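Vascular protein tyrosine phosphatase 1 (Rattus norvegicus, PDB 3I36) probably removes phosphate from phosphotyrosine residues of other proteins, this chain being the catalytic domain of a receptor-type tyrosine phosphatase of the cell membrane. Local coordinates at residues E176-P180 against E181-R185; T253-A256 against I257-I261; I275-D278 against L279-R283. All coordinates share one frame; numbering follows the deposited sequence.

Contact 1: residues E176-P180 against E181-R185; sequences EVVLP and EWTIR
The Glu181 side chain lies alongside the Pro180 ring at the tip of a hairpin: it bends at chi2 (74°), and OE1 comes to rest 3.3 Å from Pro180 CD. The same oxygen, Glu181 OE1, reaches the flank of Leu179, 3.7 Å from its CB. Leu179 closes the turn with its backbone N, bonded to Trp182 O at 2.8 Å. Its side chain runs beside that of Trp182, CD1 approaching the indole NE1 obliquely. A water donating to both Val177 O and Trp182 O gives the latter carbonyl a second grip, and another water joins Leu179 O to Thr183 OG1. These residues form the end of the beta hairpin of strands 169-178 and 182-191 in the large mixed sheet of the phosphatase domain. Val177 and Ile184 form a hydrogen-bonded antiparallel pair, each N donating to the other's O; Glu176-Arg185 and Val178-Thr183 are non-hydrogen-bonded pairs. With CG anti to the backbone N (chi1 175°), Glu176 stretches alongside Arg185, and its OE2 takes the NE hydrogen of Arg185 at 2.7 Å. This salt bridge uses the anti lone pair of OE2 and lies in the guanidinium plane, although the carboxylate itself is turned 64° from it. A further water spans OE2 and Arg185 NH2, and Thr183 CG2 sits over one face of the guanidinium. Were Arg185 replaced by an alanine, the Glu176 carboxylate would probably lose its countercharge and be less firmly held, and Gln202 and His204 would lose the NH1 donor they share.

Contact 2: residues T253-A256 against I257-I261; sequences TFIA and IDRLI
Thr253 and Ile257 meet one helical turn apart through a backbone bond, Ile257 N to Thr253 O at 2.8 Å. The same spacing recurs from Asp258 N to Phe254 O, from Arg259 N to Ile255 O and from Leu260 N to Ala256 O, so four successive carbonyls are satisfied in regular alpha-helical fashion. Side-chain carbons rest on two of these carbonyls. In Ile257, CG1 is anti to the carbonyl carbon (chi1 -74°) and leans back over the preceding turn, 3.1 Å from Thr253 O. Leu260 repeats this one turn on, its CG lying 3.2 Å from Ala256 O. The apolar contacts are looser: Ile257 CD1 reaches Thr253 CG2 at 4.0 Å, and Ile255 CG2 crosses the aliphatic part of Arg259, touching CD at 3.8 Å. Packed against helices 218-231 and 290-305, all these residues belong to helix 249-267, which starts at the end of the cysteine-containing phosphate-binding loop of the tyrosine phosphatase fold; Gly249, probably among the substrate-binding residues, receives the Thr253 hydroxyl on its carbonyl oxygen. The polar side chains find their partners on other elements of the fold or in the preceding turn. Buried Asp258 has each carboxylate oxygen matched by a different arginine of helix 218-231, OD1 by Arg224 and OD2 by Arg228, a pairing that probably stabilises its negative charge and holds the carboxylate against rotation. Arg259 bends at chi3 (59°), turning its guanidinium toward helix 272-280 for a salt bridge between NH1 and OD2 of Asp278.

Contact 3: residues I275-D278 against L279-R283; sequences IVYD and LRMHR
Near the C-terminal part of helix 272-280, Asp278 and His282 are tied together as the chain heads for the loop bearing Gln288, a probable substrate-binding residue. The ring nitrogen ND1 of His282 donates to the backbone O of Asp278 at 2.7 Å. That bond is almost straight, 176° at the hydrogen, and lies in the plane of the imidazole, though the donor stands above the plane of the carbonyl. The Asp278 carboxylate is turned nearly square to the ring, 87° between planes, and its OD1 lies 3.2 Å from His282 CE1. Its other oxygen, OD2, is held by Arg259. Backbone bonds run from Leu279 N to Ile275 O and from Arg280 N to Val276 O; Met281 N reaches Tyr277 O at 2.9 Å and also makes a weak bond to Asp278 O. Leu279 O in turn accepts from two backbone donors, His282 N and Arg283 N, a double grip that helps to fix the chain where it carries the imidazole back to Asp278. Within the tyrosine phosphatase fold this helix packs on helices 249-267 and 28-53. The Met281 side chain, bent at chi2 (-62°), lies beside Tyr277: its CG is 3.6 Å from Tyr277 CE2, and SD forms an oblique Met-aromatic contact 5.2 Å from the centroid of the Tyr277 ring. Ile275 CG2 and Leu279 CD1 line up as apolar neighbours at 4.2 Å, their side chains side by side and pointing the same way. Val276 CG1 sits over one face of the Arg280 guanidinium, whose NE and NH2 donate to the carbonyls of Met286 and Val287.

Overall arrangement
Along the chain the three contacts follow in series, all within the one catalytic domain. Contact 1 ends a hairpin of the mixed sheet, its centre about 18 Å from that of the chain, whereas contact 2, on helix 249-267, is the most central, about 9 Å by the same measure. These two do not touch, their centres being about 21 Å apart. Contact 3, on helix 272-280, touches contact 2, about 12 Å between centres: Leu260 packs on Ile275 and Ile255 on Leu279. Contacts 1 and 3 stand on opposite sides of the chain's centre. Contacts 2 and 3 both lie near probable substrate-binding residues, the Thr253 side chain about 5 Å from Gly249 and that of Arg280 about 6 Å from that of Gln288.

Contact 1: residues E176-P180 against E181-R185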
# COMPACT_ATOMS: atom_id res chain seq x y z
N GLU A 176 18.67 -11.16 0.96
CA GLU A 176 18.03 -10.38 2.00
C GLU A 176 19.06 -9.42 2.54
O GLU A 176 20.14 -9.83 2.97
CB GLU A 176 17.54 -11.28 3.12
CG GLU A 176 16.96 -10.52 4.29
CD GLU A 176 16.48 -11.44 5.39
OE1 GLU A 176 17.34 -12.09 6.03
OE2 GLU A 176 15.26 -11.51 5.61
N VAL A 177 18.76 -8.13 2.49
CA VAL A 177 19.62 -7.13 3.06
C VAL A 177 18.85 -6.43 4.16
O VAL A 177 17.79 -5.84 3.92
CB VAL A 177 20.04 -6.10 2.02
CG1 VAL A 177 20.97 -5.06 2.65
CG2 VAL A 177 20.72 -6.80 0.86
N VAL A 178 19.37 -6.52 5.38
CA VAL A 178 18.73 -5.88 6.51
C VAL A 178 19.43 -4.58 6.87
O VAL A 178 20.65 -4.54 7.00
CB VAL A 178 18.73 -6.79 7.73
CG1 VAL A 178 18.05 -6.11 8.91
CG2 VAL A 178 18.05 -8.11 7.40
N LEU A 179 18.64 -3.52 7.00
CA LEU A 179 19.10 -2.29 7.62
C LEU A 179 18.17 -2.07 8.80
O LEU A 179 17.13 -2.71 8.88
CB LEU A 179 19.00 -1.11 6.65
CG LEU A 179 19.91 -1.16 5.41
CD1 LEU A 179 19.74 0.12 4.60
CD2 LEU A 179 21.37 -1.37 5.82
N PRO A 180 18.54 -1.18 9.72
CA PRO A 180 17.60 -0.95 10.83
C PRO A 180 16.27 -0.42 10.32
O PRO A 180 15.21 -0.78 10.84
CB PRO A 180 18.31 0.11 11.67
CG PRO A 180 19.78 -0.08 11.36
CD PRO A 180 19.81 -0.47 9.90
N GLU A 181 16.32 0.40 9.27
CA GLU A 181 15.14 1.11 8.77
C GLU A 181 14.23 0.21 7.96
O GLU A 181 13.01 0.32 8.03
CB GLU A 181 15.58 2.30 7.91
CG GLU A 181 16.31 3.39 8.69
CD GLU A 181 17.73 2.99 9.08
OE1 GLU A 181 18.30 2.10 8.42
OE2 GLU A 181 18.27 3.59 10.04
N TRP A 182 14.83 -0.67 7.17
CA TRP A 182 14.07 -1.58 6.34
C TRP A 182 14.92 -2.74 5.87
O TRP A 182 16.16 -2.70 5.88
CB TRP A 182 13.48 -0.87 5.11
CG TRP A 182 14.49 -0.09 4.31
CD1 TRP A 182 15.44 -0.59 3.46
CD2 TRP A 182 14.62 1.33 4.27
NE1 TRP A 182 16.16 0.44 2.90
CE2 TRP A 182 15.67 1.63 3.38
CE3 TRP A 182 13.94 2.38 4.90
CZ2 TRP A 182 16.05 2.94 3.09
CZ3 TRP A 182 14.33 3.68 4.62
CH2 TRP A 182 15.38 3.95 3.73
N THR A 183 14.23 -3.79 5.46
CA THR A 183 14.86 -4.97 4.93
C THR A 183 14.36 -5.15 3.52
O THR A 183 13.18 -4.97 3.25
CB THR A 183 14.50 -6.19 5.77
OG1 THR A 183 15.08 -6.03 7.07
CG2 THR A 183 15.00 -7.49 5.11
N ILE A 184 15.26 -5.49 2.63
CA ILE A 184 14.89 -5.72 1.26
C ILE A 184 15.18 -7.17 0.95
O ILE A 184 16.29 -7.67 1.22
CB ILE A 184 15.64 -4.78 0.31
CG1 ILE A 184 15.24 -3.33 0.63
CG2 ILE A 184 15.31 -5.12 -1.13
CD1 ILE A 184 16.06 -2.29 -0.11
N ARG A 185 14.18 -7.86 0.43
CA ARG A 185 14.32 -9.27 0.14
C ARG A 185 14.02 -9.50 -1.31
O ARG A 185 13.06 -8.96 -1.85
CB ARG A 185 13.37 -10.08 1.02
CG ARG A 185 13.52 -9.76 2.50
CD ARG A 185 12.76 -10.76 3.37
NE ARG A 185 12.93 -10.44 4.77
CZ ARG A 185 12.14 -9.61 5.45
NH1 ARG A 185 11.10 -9.04 4.85
NH2 ARG A 185 12.39 -9.36 6.73
O HOH W 1 14.70 -10.38 8.11
O HOH W 2 17.76 -3.12 3.73
O HOH W 3 14.83 -3.87 8.78

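Contact 2: residues T253-A256 against I257-I261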
# COMPACT_ATOMS: atom_id res chain seq x y z
N THR A 253 -0.87 5.78 3.08
CA THR A 253 0.10 6.85 3.24
C THR A 253 1.24 6.67 2.25
O THR A 253 1.61 7.60 1.55
CB THR A 253 0.62 6.89 4.69
OG1 THR A 253 -0.50 7.08 5.57
CG2 THR A 253 1.60 8.03 4.89
N PHE A 254 1.76 5.46 2.16
CA PHE A 254 2.85 5.21 1.24
C PHE A 254 2.41 5.48 -0.20
O PHE A 254 3.11 6.13 -0.98
CB PHE A 254 3.31 3.77 1.37
CG PHE A 254 4.35 3.41 0.36
CD1 PHE A 254 5.68 3.65 0.61
CD2 PHE A 254 3.98 2.86 -0.85
CE1 PHE A 254 6.64 3.34 -0.31
CE2 PHE A 254 4.95 2.55 -1.79
CZ PHE A 254 6.29 2.79 -1.51
N ILE A 255 1.24 4.97 -0.56
CA ILE A 255 0.78 5.15 -1.93
C ILE A 255 0.59 6.63 -2.22
O ILE A 255 1.00 7.14 -3.28
CB ILE A 255 -0.52 4.40 -2.19
CG1 ILE A 255 -0.25 2.89 -2.19
CG2 ILE A 255 -1.14 4.87 -3.52
CD1 ILE A 255 -1.50 2.08 -2.34
N ALA A 256 0.00 7.34 -1.27
CA ALA A 256 -0.23 8.77 -1.46
C ALA A 256 1.10 9.50 -1.61
O ALA A 256 1.24 10.37 -2.46
CB ALA A 256 -1.02 9.35 -0.29
N ILE A 257 2.09 9.13 -0.80
CA ILE A 257 3.37 9.81 -0.88
C ILE A 257 3.96 9.59 -2.27
O ILE A 257 4.52 10.50 -2.89
CB ILE A 257 4.35 9.21 0.13
CG1 ILE A 257 3.99 9.66 1.54
CG2 ILE A 257 5.78 9.59 -0.22
CD1 ILE A 257 4.77 8.89 2.61
N ASP A 258 3.84 8.38 -2.76
CA ASP A 258 4.41 8.07 -4.07
C ASP A 258 3.75 8.94 -5.13
O ASP A 258 4.41 9.52 -6.00
CB ASP A 258 4.21 6.59 -4.41
CG ASP A 258 4.77 6.23 -5.77
OD1 ASP A 258 5.99 6.35 -5.97
OD2 ASP A 258 3.97 5.84 -6.64
N ARG A 259 2.43 9.03 -5.04
CA ARG A 259 1.68 9.81 -5.99
C ARG A 259 1.99 11.29 -5.89
O ARG A 259 2.13 11.97 -6.90
CB ARG A 259 0.19 9.55 -5.79
CG ARG A 259 -0.17 8.12 -6.17
CD ARG A 259 -1.63 7.84 -5.90
NE ARG A 259 -2.50 8.73 -6.66
CZ ARG A 259 -3.82 8.57 -6.78
NH1 ARG A 259 -4.40 7.52 -6.21
NH2 ARG A 259 -4.54 9.44 -7.46
N LEU A 260 2.10 11.79 -4.66
CA LEU A 260 2.42 13.19 -4.43
C LEU A 260 3.77 13.54 -5.01
O LEU A 260 3.96 14.61 -5.56
CB LEU A 260 2.44 13.48 -2.93
CG LEU A 260 1.03 13.60 -2.39
CD1 LEU A 260 1.06 13.44 -0.89
CD2 LEU A 260 0.45 14.95 -2.82
N ILE A 261 4.74 12.64 -4.86
CA ILE A 261 6.07 12.94 -5.37
C ILE A 261 6.02 13.08 -6.88
O ILE A 261 6.60 14.02 -7.45
CB ILE A 261 7.10 11.87 -4.96
CG1 ILE A 261 7.32 11.94 -3.44
CG2 ILE A 261 8.39 12.05 -5.74
CD1 ILE A 261 8.12 10.74 -2.88

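Contact 3: residues I275-D278 against L279-R283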
# COMPACT_ATOMS: atom_id res chain seq x y z
N ILE A 275 -5.75 12.98 -3.92
CA ILE A 275 -5.16 11.66 -3.89
C ILE A 275 -5.88 10.79 -2.88
O ILE A 275 -6.29 9.68 -3.20
CB ILE A 275 -3.67 11.73 -3.56
CG1 ILE A 275 -2.93 12.31 -4.76
CG2 ILE A 275 -3.13 10.33 -3.25
CD1 ILE A 275 -1.53 12.80 -4.42
N VAL A 276 -6.04 11.28 -1.66
CA VAL A 276 -6.62 10.43 -0.63
C VAL A 276 -8.05 10.13 -1.00
O VAL A 276 -8.53 9.02 -0.82
CB VAL A 276 -6.54 11.06 0.77
CG1 VAL A 276 -7.25 10.17 1.80
CG2 VAL A 276 -5.05 11.27 1.14
N TYR A 277 -8.74 11.14 -1.53
CA TYR A 277 -10.10 10.93 -2.02
C TYR A 277 -10.15 9.75 -2.99
O TYR A 277 -10.95 8.81 -2.84
CB TYR A 277 -10.58 12.19 -2.72
CG TYR A 277 -12.05 12.16 -3.02
CD1 TYR A 277 -12.93 12.93 -2.28
CD2 TYR A 277 -12.55 11.38 -4.05
CE1 TYR A 277 -14.28 12.92 -2.55
CE2 TYR A 277 -13.91 11.36 -4.33
CZ TYR A 277 -14.77 12.13 -3.57
OH TYR A 277 -16.11 12.11 -3.82
N ASP A 278 -9.28 9.81 -3.98
CA ASP A 278 -9.15 8.73 -4.95
C ASP A 278 -8.87 7.39 -4.25
O ASP A 278 -9.51 6.38 -4.55
CB ASP A 278 -8.02 9.06 -5.91
CG ASP A 278 -7.94 8.10 -7.06
OD1 ASP A 278 -9.00 7.66 -7.56
OD2 ASP A 278 -6.81 7.82 -7.47
N LEU A 279 -7.92 7.38 -3.33
CA LEU A 279 -7.64 6.15 -2.60
C LEU A 279 -8.89 5.64 -1.91
O LEU A 279 -9.20 4.45 -1.99
CB LEU A 279 -6.52 6.35 -1.59
CG LEU A 279 -5.18 6.74 -2.22
CD1 LEU A 279 -4.14 6.86 -1.12
CD2 LEU A 279 -4.75 5.73 -3.28
N ARG A 280 -9.62 6.53 -1.24
CA ARG A 280 -10.84 6.13 -0.54
C ARG A 280 -11.92 5.59 -1.48
O ARG A 280 -12.75 4.80 -1.06
CB ARG A 280 -11.43 7.30 0.23
CG ARG A 280 -10.58 7.76 1.39
CD ARG A 280 -10.65 6.80 2.57
NE ARG A 280 -9.75 7.33 3.58
CZ ARG A 280 -10.07 8.30 4.42
NH1 ARG A 280 -11.30 8.82 4.41
NH2 ARG A 280 -9.17 8.76 5.28
N MET A 281 -11.91 6.04 -2.73
CA MET A 281 -12.84 5.52 -3.71
C MET A 281 -12.45 4.12 -4.14
O MET A 281 -13.17 3.47 -4.90
CB MET A 281 -12.91 6.44 -4.93
CG MET A 281 -13.63 7.74 -4.68
SD MET A 281 -15.33 7.42 -4.22
CE MET A 281 -15.90 6.53 -5.67
N HIS A 282 -11.29 3.65 -3.68
CA HIS A 282 -10.82 2.33 -4.08
C HIS A 282 -10.72 1.33 -2.94
O HIS A 282 -10.75 0.13 -3.16
CB HIS A 282 -9.49 2.44 -4.82
CG HIS A 282 -9.64 3.02 -6.18
ND1 HIS A 282 -9.68 4.38 -6.41
CD2 HIS A 282 -9.84 2.43 -7.38
CE1 HIS A 282 -9.86 4.60 -7.69
NE2 HIS A 282 -9.96 3.44 -8.31
N ARG A 283 -10.59 1.83 -1.73
CA ARG A 283 -10.47 0.94 -0.59
C ARG A 283 -10.80 1.80 0.60
O ARG A 283 -10.46 2.98 0.62
CB ARG A 283 -9.03 0.44 -0.48
CG ARG A 283 -8.78 -0.61 0.59
CD ARG A 283 -7.43 -1.27 0.31
NE ARG A 283 -6.99 -2.17 1.39
CZ ARG A 283 -7.44 -3.41 1.56
NH1 ARG A 283 -8.35 -3.91 0.73
NH2 ARG A 283 -6.98 -4.14 2.56